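Side-chain contacts in uncharacterized protein (Bacteroides uniformis, PDB 4JPQ), which is of unknown function but probably binds carbohydrate through a family 9 carbohydrate-binding fold: residues 79-84 against 130-135; 193-198 against 204-209. All coordinates share one frame; numbering follows the deposited sequence.

Interaction 1. Residues 79-84 against 130-135. With SO4 (sulfate ion), chain D.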
loop_
_atom_site.group_PDB
_atom_site.type_symbol
_atom_site.label_atom_id
_atom_site.label_comp_id
_atom_site.label_asym_id
_atom_site.label_seq_id
_atom_site.Cartn_x
_atom_site.Cartn_y
_atom_site.Cartn_z
ATOM N N GLY A 79 0.806 9.200 -15.386
ATOM C CA GLY A 79 2.155 8.741 -15.030
ATOM C C GLY A 79 2.348 8.503 -13.552
ATOM O O GLY A 79 1.449 8.767 -12.748
ATOM N N ASP A 80 3.525 7.970 -13.208
ATOM C CA ASP A 80 3.901 7.750 -11.815
ATOM C C ASP A 80 3.990 9.108 -11.143
ATOM O O ASP A 80 4.210 10.132 -11.803
ATOM C CB ASP A 80 5.227 6.984 -11.672
ATOM C CG ASP A 80 5.132 5.520 -12.091
ATOM O OD1 ASP A 80 4.023 4.983 -12.344
ATOM O OD2 ASP A 80 6.205 4.896 -12.168
ATOM N N ASN A 81 3.772 9.104 -9.832
ATOM C CA ASN A 81 3.675 10.327 -9.029
ATOM C C ASN A 81 2.520 11.240 -9.462
ATOM O O ASN A 81 2.513 12.428 -9.169
ATOM C CB ASN A 81 5.005 11.103 -8.949
ATOM C CG ASN A 81 6.099 10.342 -8.223
ATOM O OD1 ASN A 81 5.837 9.457 -7.398
ATOM N ND2 ASN A 81 7.349 10.738 -8.478
ATOM N N GLY A 82 1.504 10.647 -10.081
ATOM C CA GLY A 82 0.319 11.360 -10.483
ATOM C C GLY A 82 -0.655 11.420 -9.317
ATOM O O GLY A 82 -0.341 11.021 -8.195
ATOM N N ARG A 83 -1.879 11.831 -9.627
ATOM C CA ARG A 83 -2.957 12.071 -8.659
ATOM C C ARG A 83 -3.741 10.772 -8.450
ATOM O O ARG A 83 -4.948 10.706 -8.661
ATOM C CB ARG A 83 -3.806 13.268 -9.172
ATOM C CG ARG A 83 -2.952 14.532 -9.424
ATOM C CD ARG A 83 -3.661 15.666 -10.153
ATOM N NE ARG A 83 -4.879 16.043 -9.455
ATOM C CZ ARG A 83 -4.948 16.767 -8.335
ATOM N NH1 ARG A 83 -3.857 17.204 -7.719
ATOM N NH2 ARG A 83 -6.140 17.044 -7.807
ATOM N N VAL A 84 -3.016 9.748 -8.003
ATOM C CA VAL A 84 -3.531 8.369 -7.891
ATOM C C VAL A 84 -4.627 8.161 -6.846
ATOM O O VAL A 84 -5.490 7.309 -7.021
ATOM C CB VAL A 84 -2.395 7.324 -7.682
ATOM C CG1 VAL A 84 -1.428 7.334 -8.854
ATOM C CG2 VAL A 84 -1.635 7.528 -6.370
ATOM N N GLU A 130 14.323 6.529 -10.916
ATOM C CA GLU A 130 15.185 5.406 -10.502
ATOM C C GLU A 130 14.515 4.611 -9.356
ATOM O O GLU A 130 14.404 3.379 -9.427
ATOM C CB GLU A 130 16.571 5.947 -10.076
ATOM C CG GLU A 130 17.649 4.919 -9.722
ATOM C CD GLU A 130 18.187 4.118 -10.907
ATOM O OE1 GLU A 130 18.212 4.626 -12.055
ATOM O OE2 GLU A 130 18.622 2.966 -10.676
ATOM N N VAL A 131 14.016 5.338 -8.352
ATOM C CA VAL A 131 13.355 4.746 -7.174
ATOM C C VAL A 131 11.978 4.170 -7.536
ATOM O O VAL A 131 11.610 3.100 -7.045
ATOM C CB VAL A 131 13.238 5.764 -6.012
ATOM C CG1 VAL A 131 12.479 5.171 -4.823
ATOM C CG2 VAL A 131 14.619 6.237 -5.565
ATOM N N LEU A 132 11.210 4.881 -8.363
ATOM C CA LEU A 132 9.918 4.359 -8.855
ATOM C C LEU A 132 10.144 3.061 -9.632
ATOM O O LEU A 132 9.363 2.111 -9.483
ATOM C CB LEU A 132 9.213 5.377 -9.747
ATOM C CG LEU A 132 8.688 6.616 -9.022
ATOM C CD1 LEU A 132 8.471 7.753 -10.017
ATOM C CD2 LEU A 132 7.418 6.293 -8.235
ATOM N N GLY A 133 11.230 3.046 -10.427
ATOM C CA GLY A 133 11.685 1.888 -11.192
ATOM C C GLY A 133 12.061 0.681 -10.342
ATOM O O GLY A 133 11.978 -0.442 -10.821
HETATM N N MSE A 134 12.503 0.907 -9.104
HETATM C CA MSE A 134 12.818 -0.185 -8.170
HETATM C C MSE A 134 11.589 -0.963 -7.733
HETATM O O MSE A 134 11.680 -2.174 -7.528
HETATM C CB MSE A 134 13.502 0.324 -6.889
HETATM C CG MSE A 134 14.943 0.749 -7.065
HETATM SE SE MSE A 134 15.472 1.763 -5.452
HETATM C CE MSE A 134 17.100 2.509 -6.275
ATOM N N VAL A 135 10.447 -0.293 -7.593
ATOM C CA VAL A 135 9.222 -0.942 -7.091
ATOM C C VAL A 135 8.505 -1.641 -8.229
ATOM O O VAL A 135 7.933 -0.990 -9.101
ATOM C CB VAL A 135 8.258 0.042 -6.396
ATOM C CG1 VAL A 135 7.023 -0.697 -5.885
ATOM C CG2 VAL A 135 8.965 0.763 -5.251
HETATM S S SO4 D . -1.772 12.727 -13.534
HETATM O O1 SO4 D . -1.352 14.128 -13.281
HETATM O O2 SO4 D . -2.684 12.651 -14.712
HETATM O O3 SO4 D . -0.577 11.850 -13.761
HETATM O O4 SO4 D . -2.541 12.294 -12.345
#
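Leu132, on the short helix 129-134, lays its two methyls against the side chains of Asp80 and Asn81, the central pair of a type II beta turn that runs from Gly79 to Gly82. Van der Waals packing carries the contact, leucine methyls against Asp80 CB and the amide of Asn81. Leu132 CD1 lies 3.7 Å from Asp80 CB and 3.5 Å from Asn81 ND2, while Leu132 CD2 sits 3.6 Å from Asn81 OD1, so a branched leucine end can meet both turn residues at once. With CG anti to its carbonyl carbon (chi1 -69°), Leu132 swings these methyls toward the turn; the Asp80 and Leu132 side chains run antiparallel, each alongside the other.

The polar ends look elsewhere. Asp80 OD1 accepts a hydrogen bond from Leu113 N and forms a salt bridge with Arg137 NH1. The Asn81 amide uses both its ends: OD1 accepts from Ile115 N in strand 113-118 and ND2 donates to Ala127 O, which fixes the rotation of the amide beside the methyls. A leucine in place of Asn81 would probably leave Ile115 N and Ala127 O without these side-chain partners, though the backbone bonds to Leu113 could remain. Asn81 also suits the turn itself, since its positive phi (61°) is one that asparagine tolerates well.

Beyond the turn, backbone amides hold a sulfate ion, probably from the crystallisation liquor. Ser78 N bonds to the ion, and Gly79 N reaches O3 weakly at 3.4 Å. Arg83 grips it by its main chain: Arg83 N donates to sulfate O4 over 2.8 Å, almost straight at 177°.

Interaction 2. Residues 193-198 against 204-209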
loop_
_atom_site.group_PDB
_atom_site.type_symbol
_atom_site.label_atom_id
_atom_site.label_comp_id
_atom_site.label_asym_id
_atom_site.label_seq_id
_atom_site.Cartn_x
_atom_site.Cartn_y
_atom_site.Cartn_z
ATOM N N PRO A 193 -16.925 8.057 -3.133
ATOM C CA PRO A 193 -15.617 8.111 -2.472
ATOM C C PRO A 193 -15.711 7.473 -1.094
ATOM O O PRO A 193 -16.784 7.458 -0.482
ATOM C CB PRO A 193 -15.298 9.611 -2.395
ATOM C CG PRO A 193 -16.191 10.254 -3.386
ATOM C CD PRO A 193 -17.420 9.405 -3.469
ATOM N N HIS A 194 -14.590 6.947 -0.634
ATOM C CA HIS A 194 -14.533 6.226 0.629
ATOM C C HIS A 194 -13.135 6.225 1.183
ATOM O O HIS A 194 -12.173 6.517 0.464
ATOM C CB HIS A 194 -14.987 4.805 0.398
ATOM C CG HIS A 194 -14.218 4.113 -0.671
ATOM N ND1 HIS A 194 -14.535 4.224 -2.004
ATOM C CD2 HIS A 194 -13.117 3.337 -0.606
ATOM C CE1 HIS A 194 -13.670 3.523 -2.712
ATOM N NE2 HIS A 194 -12.800 2.981 -1.887
ATOM N N PHE A 195 -13.037 5.909 2.469
ATOM C CA PHE A 195 -11.756 5.926 3.189
ATOM C C PHE A 195 -11.700 4.800 4.218
ATOM O O PHE A 195 -12.425 4.837 5.219
ATOM C CB PHE A 195 -11.583 7.288 3.858
ATOM C CG PHE A 195 -11.540 8.414 2.887
ATOM C CD1 PHE A 195 -10.394 8.628 2.115
ATOM C CD2 PHE A 195 -12.650 9.220 2.683
ATOM C CE1 PHE A 195 -10.336 9.664 1.182
ATOM C CE2 PHE A 195 -12.609 10.251 1.744
ATOM C CZ PHE A 195 -11.446 10.479 0.994
ATOM N N LEU A 196 -10.853 3.809 3.935
ATOM C CA LEU A 196 -10.679 2.598 4.744
ATOM C C LEU A 196 -9.237 2.424 5.188
ATOM O O LEU A 196 -8.314 2.774 4.451
ATOM C CB LEU A 196 -11.116 1.375 3.943
ATOM C CG LEU A 196 -12.576 0.930 4.057
ATOM C CD1 LEU A 196 -13.585 2.061 3.992
ATOM C CD2 LEU A 196 -12.878 -0.127 3.003
ATOM N N SER A 197 -9.062 1.902 6.403
ATOM C CA SER A 197 -7.729 1.641 6.973
ATOM C C SER A 197 -7.673 0.273 7.648
ATOM O O SER A 197 -8.719 -0.332 7.953
ATOM C CB SER A 197 -7.331 2.709 7.992
ATOM O OG SER A 197 -8.041 2.542 9.219
ATOM N N TRP A 198 -6.441 -0.192 7.875
ATOM C CA TRP A 198 -6.189 -1.459 8.549
ATOM C C TRP A 198 -6.244 -1.228 10.057
ATOM O O TRP A 198 -7.094 -1.821 10.744
ATOM C CB TRP A 198 -4.850 -2.071 8.101
ATOM C CG TRP A 198 -4.396 -3.186 8.965
ATOM C CD1 TRP A 198 -5.019 -4.388 9.163
ATOM C CD2 TRP A 198 -3.223 -3.203 9.764
ATOM N NE1 TRP A 198 -4.297 -5.155 10.040
ATOM C CE2 TRP A 198 -3.185 -4.450 10.422
ATOM C CE3 TRP A 198 -2.187 -2.286 9.986
ATOM C CZ2 TRP A 198 -2.151 -4.806 11.291
ATOM C CZ3 TRP A 198 -1.155 -2.640 10.849
ATOM C CH2 TRP A 198 -1.146 -3.896 11.490
ATOM N N GLU A 204 -10.441 13.724 13.609
ATOM C CA GLU A 204 -11.822 14.180 13.348
ATOM C C GLU A 204 -12.352 13.990 11.908
ATOM O O GLU A 204 -13.551 13.985 11.702
ATOM C CB GLU A 204 -12.035 15.648 13.788
ATOM C CG GLU A 204 -11.181 16.693 13.078
ATOM C CD GLU A 204 -11.753 18.095 13.198
ATOM O OE1 GLU A 204 -12.711 18.301 13.981
ATOM O OE2 GLU A 204 -11.248 18.985 12.484
ATOM N N ARG A 205 -11.462 13.863 10.911
ATOM C CA ARG A 205 -11.870 13.696 9.482
ATOM C C ARG A 205 -10.799 12.898 8.666
ATOM O O ARG A 205 -9.741 12.596 9.215
ATOM C CB ARG A 205 -12.246 15.055 8.874
ATOM C CG ARG A 205 -11.134 16.060 8.927
ATOM C CD ARG A 205 -11.577 17.484 8.614
ATOM N NE ARG A 205 -10.430 18.335 8.890
ATOM C CZ ARG A 205 -9.354 18.459 8.108
ATOM N NH1 ARG A 205 -9.255 17.827 6.933
ATOM N NH2 ARG A 205 -8.350 19.233 8.514
ATOM N N PRO A 206 -11.095 12.488 7.402
ATOM C CA PRO A 206 -10.160 11.624 6.644
ATOM C C PRO A 206 -8.774 12.174 6.396
ATOM O O PRO A 206 -8.585 13.076 5.581
ATOM C CB PRO A 206 -10.899 11.363 5.328
ATOM C CG PRO A 206 -12.319 11.460 5.730
ATOM C CD PRO A 206 -12.354 12.632 6.657
HETATM N N MSE A 207 -7.826 11.638 7.157
HETATM C CA MSE A 207 -6.423 12.023 7.106
HETATM C C MSE A 207 -5.607 10.760 7.258
HETATM O O MSE A 207 -5.768 10.048 8.237
HETATM C CB MSE A 207 -6.249 12.988 8.266
HETATM C CG MSE A 207 -6.959 14.316 8.009
HETATM SE SE MSE A 207 -6.221 15.693 9.157
HETATM C CE MSE A 207 -7.700 15.873 10.446
ATOM N N PHE A 208 -4.752 10.464 6.282
ATOM C CA PHE A 208 -3.925 9.254 6.298
ATOM C C PHE A 208 -2.465 9.466 6.688
ATOM O O PHE A 208 -1.814 8.496 7.069
ATOM C CB PHE A 208 -3.938 8.546 4.920
ATOM C CG PHE A 208 -5.256 7.901 4.516
ATOM C CD1 PHE A 208 -6.175 7.367 5.441
ATOM C CD2 PHE A 208 -5.514 7.714 3.161
ATOM C CE1 PHE A 208 -7.344 6.753 5.012
ATOM C CE2 PHE A 208 -6.674 7.088 2.734
ATOM C CZ PHE A 208 -7.591 6.606 3.661
ATOM N N HIS A 209 -1.945 10.693 6.595
ATOM C CA HIS A 209 -0.531 10.991 6.927
ATOM C C HIS A 209 -0.316 11.183 8.449
ATOM O O HIS A 209 0.186 12.218 8.896
ATOM C CB HIS A 209 -0.066 12.203 6.111
ATOM C CG HIS A 209 -0.053 11.964 4.635
ATOM N ND1 HIS A 209 1.099 11.687 3.933
ATOM C CD2 HIS A 209 -1.061 11.938 3.730
ATOM C CE1 HIS A 209 0.803 11.513 2.655
ATOM N NE2 HIS A 209 -0.502 11.658 2.505
#
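Pro206 lies over one face of the Phe195 ring, and Phe208 comes up at the edge of that same ring, so a single phenylalanine takes two different kinds of contact. The proline supplies a CH-pi interaction: its CB stands 4.0 Å from the centroid of the Phe195 ring, only 16° off the ring normal, displaced toward the rim on the side of CD2. Pro206 CG continues the cover, 3.8 Å from Phe195 CD2. A proline suits this place because its closed ring offers a rigid row of CH2 groups to the aromatic face.

Phe195 points its CG anti to its own carbonyl carbon (chi1 -62°), and its ring is turned to give one face to Pro206 and its CD1 edge to Phe208. The resulting aromatic pair is an offset edge-to-face stack, the edge of Phe195 directed at the face of Phe208, with centroids 5.9 Å apart and planes at 67°. Its closest atoms are Phe195 CD1 and Phe208 CZ, at 3.8 Å.

These segments belong to the beta-rich family 9 carbohydrate-binding fold: 193-198 carries a short strand that pairs antiparallel with strand 178-186, and residues 204-209 form part of the loop leading on to strand 215-219. Tyr45 adds a second edge-to-face partner for Phe195, whereas Phe208 stacks with Tyr184 and touches Glu91 and Phe93 of strand 89-95.

Phe208 likewise sets CG beside its backbone N, and this brings CZ up to Phe195 and to within 4.0 Å of Leu196 O. Phe208 N donates a hydrogen bond to O1 of a bound 3-cyclohexyl-1-propylsulfonic acid, probably from the crystallisation liquor, whose nearest approach to the Phe208 side chain is about 4 Å.

How the interactions relate
Interaction 1 and interaction 2 follow one another along the chain and do not touch: their centres are 22 Å apart and their nearest atoms about 10 Å. Each joins a loop to a regular element of the same family 9 domain, a helix in 130-135 and a strand in 193-198, but by different chemistry: leucine methyls against polar turn residues in the first, aromatic and proline faces in the second. Each has a bound molecule beside one of its segments, a sulfate at 79-84 and a sulfonic acid at 204-209, both probably from the crystallisation liquor. The latter may occupy a pocket, although neither site is known to bind carbohydrate.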